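Local coordinates for YscQ-C, type III secretion protein (Yersinia pseudotuberculosis, PDB 3UEP) that forms the C-terminal, FliN-like part of YscQ, a component of the machinery that secretes Yop proteins, at residues D53-L58 and L65-L70. Numbering follows the deposited sequence.
Sequences DGEVRL and LGHGRL
The central antiparallel hairpin of this FliN-type C-ring domain pairs V56 and L58 with G68 and G66, and contains a classic beta bulge near its turn, where L65 and G66 both face L58. At the bulge L58 O takes two N-H groups: a short, fairly straight bond from L65 N (2.6 Å) and a weak one from G66 N (3.3 Å). L58 N gives a nearly linear bond to G66 O (171° at the hydrogen). At the next hydrogen-bonded pair V56 N reaches G68 O from well above the carbonyl plane, while G68 N returns a bond to V56 O.

On one face of the sheet, V56 and L58 are buried, touching F25 of strand 20-27 and, on strand 76-84, V79 and I81 respectively. With V56 CG1 anti to the backbone N (chi1 175°), CG2 lies beside that nitrogen and meets L70 CD2 at 3.7 Å, the two side chains crossing at about a right angle; L70 also packs on L77 of the second subunit.

R57 and H67 stand on the opposite face. E55 and R57 are each modelled in two conformers; in the one described, E55 runs side by side with H67, its OE2 near the imidazole plane at the ring edge but 3.9 Å from H67 ND1, a buried nitrogen with no partner in the model. The same oxygen lies in the plane of the R57 guanidinium, in a tentative salt bridge with R57 NH1 at 3.6 Å.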
ATOM      1  N   ASP A  53      -2.435  -3.472  14.328  1.00101.14           N
ATOM      2  CA  ASP A  53      -3.120  -4.286  13.323  1.00110.39           C
ATOM      3  C   ASP A  53      -3.568  -3.387  12.163  1.00107.73           C
ATOM      4  O   ASP A  53      -2.858  -3.249  11.164  1.00108.92           O
ATOM      5  CB  ASP A  53      -4.280  -5.094  13.933  1.00122.50           C
ATOM      6  CG  ASP A  53      -5.224  -4.246  14.777  1.00131.34           C
ATOM      7  OD1 ASP A  53      -4.874  -3.093  15.116  1.00131.11           O
ATOM      8  OD2 ASP A  53      -6.321  -4.748  15.112  1.00137.52           O
ATOM      9  N   GLY A  54      -4.732  -2.762  12.298  1.00103.01           N
ATOM     10  CA  GLY A  54      -5.106  -1.674  11.413  1.00 96.63           C
ATOM     11  C   GLY A  54      -5.382  -2.004   9.957  1.00 92.39           C
ATOM     12  O   GLY A  54      -4.975  -3.035   9.431  1.00 86.07           O
ATOM     13  N   GLU A  55      -6.062  -1.068   9.310  1.00 43.51           N
ATOM     14  CA  GLU A  55      -6.560  -1.245   7.948  0.58 42.65           C
ATOM     15  C   GLU A  55      -5.462  -1.553   6.929  1.00 35.99           C
ATOM     16  O   GLU A  55      -4.458  -0.854   6.838  1.00 35.38           O
ATOM     17  CB  GLU A  55      -7.356  -0.004   7.504  0.58 45.78           C
ATOM     18  CG  GLU A  55      -8.242  -0.221   6.261  0.58 50.12           C
ATOM     19  CD  GLU A  55      -9.044   1.020   5.866  0.58 59.38           C
ATOM     20  OE1 GLU A  55     -10.048   1.326   6.545  0.58 56.18           O
ATOM     21  OE2 GLU A  55      -8.673   1.686   4.872  0.58 67.26           O
ATOM     22  N   VAL A  56      -5.671  -2.612   6.154  1.00 34.24           N
ATOM     23  CA  VAL A  56      -4.843  -2.886   4.987  1.00 33.83           C
ATOM     24  C   VAL A  56      -5.768  -2.762   3.779  1.00 37.50           C
ATOM     25  O   VAL A  56      -6.883  -3.292   3.783  1.00 38.86           O
ATOM     26  CB  VAL A  56      -4.229  -4.296   5.035  1.00 37.91           C
ATOM     27  CG1 VAL A  56      -3.476  -4.610   3.743  1.00 29.54           C
ATOM     28  CG2 VAL A  56      -3.300  -4.418   6.233  1.00 41.37           C
ATOM     29  N   ARG A  57      -5.342  -2.033   2.758  1.00 34.64           N
ATOM     30  CA  ARG A  57      -6.110  -1.980   1.523  0.50 32.01           C
ATOM     31  C   ARG A  57      -5.440  -2.891   0.505  1.00 35.28           C
ATOM     32  O   ARG A  57      -4.226  -2.847   0.330  1.00 36.79           O
ATOM     33  CB  ARG A  57      -6.208  -0.542   0.996  0.50 34.53           C
ATOM     34  CG  ARG A  57      -7.065   0.372   1.873  0.50 35.54           C
ATOM     35  CD  ARG A  57      -6.839   1.848   1.568  0.50 38.72           C
ATOM     36  NE  ARG A  57      -5.426   2.219   1.595  0.50 37.05           N
ATOM     37  CZ  ARG A  57      -4.732   2.478   2.700  0.50 33.63           C
ATOM     38  NH1 ARG A  57      -5.306   2.405   3.896  0.50 35.34           N
ATOM     39  NH2 ARG A  57      -3.454   2.803   2.604  0.50 30.66           N
ATOM     40  N   LEU A  58      -6.235  -3.740  -0.143  1.00 33.10           N
ATOM     41  CA  LEU A  58      -5.717  -4.555  -1.224  1.00 32.47           C
ATOM     42  C   LEU A  58      -5.971  -3.854  -2.541  1.00 32.58           C
ATOM     43  O   LEU A  58      -7.104  -3.509  -2.860  1.00 36.42           O
ATOM     44  CB  LEU A  58      -6.390  -5.925  -1.272  1.00 39.15           C
ATOM     45  CG  LEU A  58      -5.931  -7.009  -0.302  1.00 41.83           C
ATOM     46  CD1 LEU A  58      -6.334  -6.654   1.136  1.00 36.09           C
ATOM     47  CD2 LEU A  58      -6.545  -8.331  -0.739  1.00 43.17           C
ATOM     48  N   LEU A  65      -9.348  -3.338  -4.216  1.00 27.54           N
ATOM     49  CA  LEU A  65      -9.947  -4.657  -4.358  1.00 32.92           C
ATOM     50  C   LEU A  65     -10.598  -5.107  -3.051  1.00 37.64           C
ATOM     51  O   LEU A  65     -11.504  -5.928  -3.045  1.00 42.22           O
ATOM     52  CB  LEU A  65      -8.863  -5.652  -4.783  1.00 39.64           C
ATOM     53  CG  LEU A  65      -9.162  -7.140  -4.896  1.00 52.30           C
ATOM     54  CD1 LEU A  65      -9.827  -7.405  -6.218  1.00 57.74           C
ATOM     55  CD2 LEU A  65      -7.867  -7.910  -4.809  1.00 57.98           C
ATOM     56  N   GLY A  66     -10.128  -4.576  -1.931  1.00 37.44           N
ATOM     57  CA  GLY A  66     -10.681  -4.966  -0.649  1.00 33.15           C
ATOM     58  C   GLY A  66      -9.885  -4.476   0.536  1.00 32.16           C
ATOM     59  O   GLY A  66      -8.883  -3.766   0.378  1.00 35.36           O
ATOM     60  N   HIS A  67     -10.333  -4.865   1.724  1.00 34.13           N
ATOM     61  CA  HIS A  67      -9.772  -4.367   2.980  1.00 37.55           C
ATOM     62  C   HIS A  67      -9.482  -5.548   3.899  1.00 36.34           C
ATOM     63  O   HIS A  67     -10.162  -6.569   3.855  1.00 35.41           O
ATOM     64  CB  HIS A  67     -10.739  -3.404   3.674  1.00 38.83           C
ATOM     65  CG  HIS A  67     -11.207  -2.272   2.807  1.00 45.55           C
ATOM     66  ND1 HIS A  67     -10.638  -1.013   2.848  1.00 52.51           N
ATOM     67  CD2 HIS A  67     -12.210  -2.200   1.897  1.00 35.88           C
ATOM     68  CE1 HIS A  67     -11.266  -0.218   1.997  1.00 45.98           C
ATOM     69  NE2 HIS A  67     -12.223  -0.915   1.410  1.00 47.95           N
ATOM     70  N   GLY A  68      -8.460  -5.397   4.727  1.00 31.16           N
ATOM     71  CA  GLY A  68      -8.005  -6.465   5.584  1.00 30.12           C
ATOM     72  C   GLY A  68      -7.323  -5.911   6.821  1.00 36.57           C
ATOM     73  O   GLY A  68      -7.347  -4.711   7.077  1.00 34.94           O
ATOM     74  N   ARG A  69      -6.685  -6.796   7.571  1.00 34.64           N
ATOM     75  CA  ARG A  69      -6.040  -6.435   8.818  0.62 37.09           C
ATOM     76  C   ARG A  69      -4.646  -7.047   8.861  1.00 38.26           C
ATOM     77  O   ARG A  69      -4.474  -8.210   8.499  1.00 45.70           O
ATOM     78  CB  ARG A  69      -6.880  -6.974   9.972  0.62 43.50           C
ATOM     79  CG  ARG A  69      -6.346  -6.682  11.353  0.62 50.76           C
ATOM     80  CD  ARG A  69      -7.397  -7.038  12.388  0.62 55.76           C
ATOM     81  NE  ARG A  69      -7.538  -8.480  12.553  0.62 56.52           N
ATOM     82  CZ  ARG A  69      -7.037  -9.151  13.584  0.62 66.10           C
ATOM     83  NH1 ARG A  69      -6.373  -8.499  14.536  0.62 58.64           N
ATOM     84  NH2 ARG A  69      -7.204 -10.468  13.667  0.62 76.28           N
ATOM     85  N   LEU A  70      -3.650  -6.274   9.292  1.00 34.85           N
ATOM     86  CA  LEU A  70      -2.314  -6.836   9.453  1.00 42.60           C
ATOM     87  C   LEU A  70      -2.341  -7.811  10.613  1.00 48.27           C
ATOM     88  O   LEU A  70      -2.860  -7.487  11.676  1.00 49.60           O
ATOM     89  CB  LEU A  70      -1.297  -5.763   9.801  1.00 45.36           C
ATOM     90  CG  LEU A  70      -0.646  -4.863   8.772  1.00 48.46           C
ATOM     91  CD1 LEU A  70       0.494  -4.152   9.488  1.00 51.71           C
ATOM     92  CD2 LEU A  70      -0.132  -5.646   7.571  1.00 46.63           C
TER